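Local coordinates for nucleoporin nup120 (Schizosaccharomyces pombe, PDB 4GQ2), which serves as a structural component of the nuclear pore complex, whose nucleoporins can also dock transiently associated nuclear transport factors, at residues L771-F783 and H792-I804. Residues are numbered along the deposited sequence; the frame is centred on the assembly and turned at random.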
loop_
_atom_site.group_PDB
_atom_site.type_symbol
_atom_site.label_atom_id
_atom_site.label_comp_id
_atom_site.label_asym_id
_atom_site.label_seq_id
_atom_site.Cartn_x
_atom_site.Cartn_y
_atom_site.Cartn_z
ATOM N N LEU A 771 -6.554 -1.820 -1.023
ATOM C CA LEU A 771 -7.325 -2.117 0.188
ATOM C C LEU A 771 -8.576 -1.240 0.303
ATOM O O LEU A 771 -9.576 -1.662 0.863
ATOM C CB LEU A 771 -6.457 -2.016 1.445
ATOM C CG LEU A 771 -7.083 -2.497 2.757
ATOM C CD1 LEU A 771 -7.495 -3.960 2.677
ATOM C CD2 LEU A 771 -6.135 -2.263 3.935
ATOM N N GLN A 772 -8.514 -0.026 -0.239
ATOM C CA GLN A 772 -9.692 0.843 -0.316
ATOM C C GLN A 772 -10.692 0.282 -1.330
ATOM O O GLN A 772 -11.901 0.337 -1.116
ATOM C CB GLN A 772 -9.298 2.291 -0.675
ATOM C CG GLN A 772 -8.432 2.983 0.374
ATOM C CD GLN A 772 -7.779 4.270 -0.107
ATOM O OE1 GLN A 772 -7.741 4.566 -1.303
ATOM N NE2 GLN A 772 -7.256 5.048 0.836
ATOM N N PHE A 773 -10.177 -0.261 -2.430
ATOM C CA PHE A 773 -10.986 -0.944 -3.446
ATOM C C PHE A 773 -11.710 -2.148 -2.817
ATOM O O PHE A 773 -12.924 -2.302 -2.975
ATOM C CB PHE A 773 -10.059 -1.381 -4.580
ATOM C CG PHE A 773 -10.753 -1.979 -5.771
ATOM C CD1 PHE A 773 -11.097 -3.322 -5.792
ATOM C CD2 PHE A 773 -10.986 -1.213 -6.910
ATOM C CE1 PHE A 773 -11.697 -3.886 -6.909
ATOM C CE2 PHE A 773 -11.589 -1.770 -8.030
ATOM C CZ PHE A 773 -11.942 -3.111 -8.032
ATOM N N PHE A 774 -10.967 -2.992 -2.100
ATOM C CA PHE A 774 -11.568 -4.087 -1.332
ATOM C C PHE A 774 -12.647 -3.567 -0.380
ATOM O O PHE A 774 -13.723 -4.159 -0.261
ATOM C CB PHE A 774 -10.491 -4.816 -0.527
ATOM C CG PHE A 774 -11.025 -5.895 0.381
ATOM C CD1 PHE A 774 -11.451 -7.120 -0.137
ATOM C CD2 PHE A 774 -11.085 -5.694 1.752
ATOM C CE1 PHE A 774 -11.912 -8.121 0.698
ATOM C CE2 PHE A 774 -11.559 -6.694 2.597
ATOM C CZ PHE A 774 -11.976 -7.911 2.068
ATOM N N SER A 775 -12.347 -2.460 0.296
ATOM C CA SER A 775 -13.265 -1.876 1.260
ATOM C C SER A 775 -14.577 -1.514 0.585
ATOM O O SER A 775 -15.652 -1.776 1.118
ATOM C CB SER A 775 -12.632 -0.649 1.919
ATOM O OG SER A 775 -11.531 -1.032 2.726
ATOM N N ALA A 776 -14.480 -0.943 -0.610
ATOM C CA ALA A 776 -15.659 -0.535 -1.363
ATOM C C ALA A 776 -16.534 -1.725 -1.767
ATOM O O ALA A 776 -17.758 -1.622 -1.738
ATOM C CB ALA A 776 -15.260 0.293 -2.569
ATOM N N LEU A 777 -15.915 -2.857 -2.108
ATOM C CA LEU A 777 -16.664 -4.065 -2.495
ATOM C C LEU A 777 -17.461 -4.673 -1.341
ATOM O O LEU A 777 -18.421 -5.412 -1.564
ATOM C CB LEU A 777 -15.736 -5.137 -3.074
ATOM C CG LEU A 777 -15.050 -4.845 -4.408
ATOM C CD1 LEU A 777 -13.934 -5.849 -4.668
ATOM C CD2 LEU A 777 -16.068 -4.845 -5.539
ATOM N N ASN A 778 -17.050 -4.376 -0.112
ATOM C CA ASN A 778 -17.703 -4.928 1.065
ATOM C C ASN A 778 -18.576 -3.899 1.767
ATOM O O ASN A 778 -18.969 -4.092 2.919
ATOM C CB ASN A 778 -16.657 -5.483 2.027
ATOM C CG ASN A 778 -16.028 -6.757 1.519
ATOM O OD1 ASN A 778 -16.601 -7.833 1.648
ATOM N ND2 ASN A 778 -14.841 -6.642 0.931
ATOM N N TYR A 779 -18.866 -2.804 1.063
ATOM C CA TYR A 779 -19.636 -1.698 1.619
ATOM C C TYR A 779 -20.957 -2.197 2.190
ATOM O O TYR A 779 -21.684 -2.949 1.541
ATOM C CB TYR A 779 -19.873 -0.609 0.567
ATOM C CG TYR A 779 -20.694 0.551 1.087
ATOM C CD1 TYR A 779 -20.267 1.287 2.189
ATOM C CD2 TYR A 779 -21.900 0.910 0.482
ATOM C CE1 TYR A 779 -21.009 2.346 2.672
ATOM C CE2 TYR A 779 -22.652 1.972 0.960
ATOM C CZ TYR A 779 -22.200 2.684 2.056
ATOM O OH TYR A 779 -22.925 3.739 2.553
ATOM N N SER A 780 -21.253 -1.790 3.417
ATOM C CA SER A 780 -22.381 -2.356 4.136
ATOM C C SER A 780 -23.072 -1.373 5.064
ATOM O O SER A 780 -22.474 -0.401 5.540
ATOM C CB SER A 780 -21.937 -3.591 4.927
ATOM O OG SER A 780 -21.560 -4.639 4.047
ATOM N N GLU A 781 -24.347 -1.645 5.320
ATOM C CA GLU A 781 -25.137 -0.829 6.224
ATOM C C GLU A 781 -25.898 -1.698 7.198
ATOM O O GLU A 781 -26.146 -2.874 6.922
ATOM C CB GLU A 781 -26.103 0.046 5.438
ATOM C CG GLU A 781 -25.463 1.297 4.879
ATOM C CD GLU A 781 -26.431 2.116 4.061
ATOM O OE1 GLU A 781 -26.784 3.228 4.509
ATOM O OE2 GLU A 781 -26.846 1.638 2.981
ATOM N N CYS A 782 -26.237 -1.116 8.347
ATOM C CA CYS A 782 -27.134 -1.743 9.310
ATOM C C CYS A 782 -28.537 -1.248 8.998
ATOM O O CYS A 782 -28.861 -0.090 9.264
ATOM C CB CYS A 782 -26.734 -1.375 10.740
ATOM S SG CYS A 782 -27.691 -2.218 12.025
ATOM N N PHE A 783 -29.360 -2.115 8.413
ATOM C CA PHE A 783 -30.682 -1.698 7.931
ATOM C C PHE A 783 -31.692 -1.404 9.045
ATOM O O PHE A 783 -32.427 -0.417 8.973
ATOM C CB PHE A 783 -31.261 -2.695 6.909
ATOM C CG PHE A 783 -30.629 -2.613 5.535
ATOM C CD1 PHE A 783 -29.893 -1.493 5.140
ATOM C CD2 PHE A 783 -30.807 -3.646 4.619
ATOM C CE1 PHE A 783 -29.321 -1.424 3.877
ATOM C CE2 PHE A 783 -30.240 -3.580 3.350
ATOM C CZ PHE A 783 -29.494 -2.468 2.980
ATOM N N HIS A 792 -18.589 1.082 10.825
ATOM C CA HIS A 792 -18.524 -0.150 11.611
ATOM C C HIS A 792 -19.059 -1.356 10.868
ATOM O O HIS A 792 -18.533 -2.468 11.011
ATOM C CB HIS A 792 -19.255 0.024 12.942
ATOM C CG HIS A 792 -19.193 -1.199 13.827
ATOM N ND1 HIS A 792 -18.149 -1.450 14.640
ATOM C CD2 HIS A 792 -20.070 -2.270 13.971
ATOM C CE1 HIS A 792 -18.352 -2.615 15.287
ATOM N NE2 HIS A 792 -19.527 -3.118 14.875
ATOM N N ALA A 793 -20.102 -1.157 10.064
ATOM C CA ALA A 793 -20.712 -2.273 9.336
ATOM C C ALA A 793 -19.798 -2.785 8.234
ATOM O O ALA A 793 -19.701 -3.990 8.020
ATOM C CB ALA A 793 -22.079 -1.886 8.775
ATOM N N THR A 794 -19.132 -1.872 7.532
ATOM C CA THR A 794 -18.228 -2.260 6.446
ATOM C C THR A 794 -17.017 -3.031 6.985
ATOM O O THR A 794 -16.680 -4.110 6.483
ATOM C CB THR A 794 -17.834 -1.050 5.586
ATOM O OG1 THR A 794 -19.030 -0.427 5.101
ATOM C CG2 THR A 794 -16.971 -1.462 4.390
ATOM N N VAL A 795 -16.399 -2.501 8.037
ATOM C CA VAL A 795 -15.307 -3.197 8.700
ATOM C C VAL A 795 -15.746 -4.616 9.047
ATOM O O VAL A 795 -15.178 -5.591 8.538
ATOM C CB VAL A 795 -14.831 -2.448 9.960
ATOM C CG1 VAL A 795 -13.700 -3.211 10.632
ATOM C CG2 VAL A 795 -14.384 -1.035 9.604
ATOM N N ILE A 796 -16.779 -4.719 9.886
ATOM C CA ILE A 796 -17.286 -6.009 10.363
ATOM C C ILE A 796 -17.601 -6.956 9.209
ATOM O O ILE A 796 -17.218 -8.127 9.241
ATOM C CB ILE A 796 -18.499 -5.824 11.316
ATOM C CG1 ILE A 796 -18.026 -5.445 12.723
ATOM C CG2 ILE A 796 -19.367 -7.074 11.383
ATOM C CD1 ILE A 796 -17.298 -6.548 13.468
ATOM N N SER A 797 -18.272 -6.445 8.178
ATOM C CA SER A 797 -18.591 -7.255 6.999
ATOM C C SER A 797 -17.331 -7.752 6.297
ATOM O O SER A 797 -17.245 -8.931 5.939
ATOM C CB SER A 797 -19.465 -6.473 6.018
ATOM O OG SER A 797 -20.628 -5.989 6.665
ATOM N N SER A 798 -16.364 -6.845 6.108
ATOM C CA SER A 798 -15.069 -7.176 5.496
ATOM C C SER A 798 -14.359 -8.268 6.272
ATOM O O SER A 798 -13.859 -9.221 5.679
ATOM C CB SER A 798 -14.172 -5.942 5.414
ATOM O OG SER A 798 -14.801 -4.905 4.683
ATOM N N LEU A 799 -14.326 -8.127 7.597
ATOM C CA LEU A 799 -13.740 -9.149 8.467
ATOM C C LEU A 799 -14.465 -10.485 8.331
ATOM O O LEU A 799 -13.828 -11.533 8.273
ATOM C CB LEU A 799 -13.726 -8.697 9.936
ATOM C CG LEU A 799 -12.824 -7.503 10.258
ATOM C CD1 LEU A 799 -12.916 -7.148 11.731
ATOM C CD2 LEU A 799 -11.377 -7.766 9.855
ATOM N N SER A 800 -15.793 -10.434 8.267
ATOM C CA SER A 800 -16.605 -11.630 8.063
ATOM C C SER A 800 -16.222 -12.331 6.764
ATOM O O SER A 800 -16.005 -13.542 6.753
ATOM C CB SER A 800 -18.097 -11.286 8.068
ATOM O OG SER A 800 -18.885 -12.455 7.933
ATOM N N ALA A 801 -16.107 -11.563 5.682
ATOM C CA ALA A 801 -15.697 -12.112 4.384
ATOM C C ALA A 801 -14.322 -12.776 4.425
ATOM O O ALA A 801 -14.020 -13.651 3.605
ATOM C CB ALA A 801 -15.728 -11.034 3.313
ATOM N N ILE A 802 -13.492 -12.359 5.376
ATOM C CA ILE A 802 -12.141 -12.893 5.496
ATOM C C ILE A 802 -12.160 -14.231 6.214
ATOM O O ILE A 802 -11.467 -15.161 5.810
ATOM C CB ILE A 802 -11.189 -11.915 6.237
ATOM C CG1 ILE A 802 -10.998 -10.629 5.426
ATOM C CG2 ILE A 802 -9.841 -12.573 6.514
ATOM C CD1 ILE A 802 -10.469 -9.455 6.231
ATOM N N PHE A 803 -12.950 -14.327 7.280
ATOM C CA PHE A 803 -12.866 -15.486 8.170
ATOM C C PHE A 803 -13.971 -16.540 8.064
ATOM O O PHE A 803 -13.747 -17.687 8.449
ATOM C CB PHE A 803 -12.709 -15.039 9.624
ATOM C CG PHE A 803 -11.439 -14.280 9.889
ATOM C CD1 PHE A 803 -10.214 -14.944 9.968
ATOM C CD2 PHE A 803 -11.467 -12.901 10.067
ATOM C CE1 PHE A 803 -9.047 -14.246 10.219
ATOM C CE2 PHE A 803 -10.298 -12.195 10.306
ATOM C CZ PHE A 803 -9.089 -12.868 10.388
ATOM N N ILE A 804 -15.156 -16.174 7.584
ATOM C CA ILE A 804 -16.254 -17.149 7.576
ATOM C C ILE A 804 -16.227 -17.970 6.297
ATOM O O ILE A 804 -16.412 -17.446 5.200
ATOM C CB ILE A 804 -17.642 -16.561 7.973
ATOM C CG1 ILE A 804 -18.270 -15.717 6.854
ATOM C CG2 ILE A 804 -17.543 -15.802 9.299
ATOM C CD1 ILE A 804 -19.368 -16.429 6.088
#
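With OG1 of T794 anti to its own carbonyl carbon (chi1 -56°), the hydroxyl lies beside strand 780-781 while CG2 is turned back to the end of helix 771-777. S780 N donates to T794 OG1 at 3.1 Å, and that hydroxyl is also hydrogen-bonded to P790 O one turn earlier. CG2 packs against two backbone oxygens, 3.5 Å from S775 O and 3.6 Å from N778 O. Alongside, S797 OG bonds back to A793 O, S780 OG to N778 O, and the two hydroxyl oxygens lie 3.1 Å apart. N778 lays its CB against S798 OG at 3.3 Å and its OD1 near A801 CB; its ND2 returns to F774 O at 3.0 Å, passing over one face of the F774 ring near the rim. With the amide of N778 cut back to an alanine, F774 O would lose this side-chain donor, and the end of helix 771-777 is likely to be held less firmly against S798 and A801. The F774 ring reaches S798 CB through CE2, and L735 of helix 719-739 touches both F774 and I802. Two successive helices of the alpha-helical part, 771-777 and 792-803, cross nearly at right angles (98°), their link carrying short strand 780-781, which pairs antiparallel with strand 664-665.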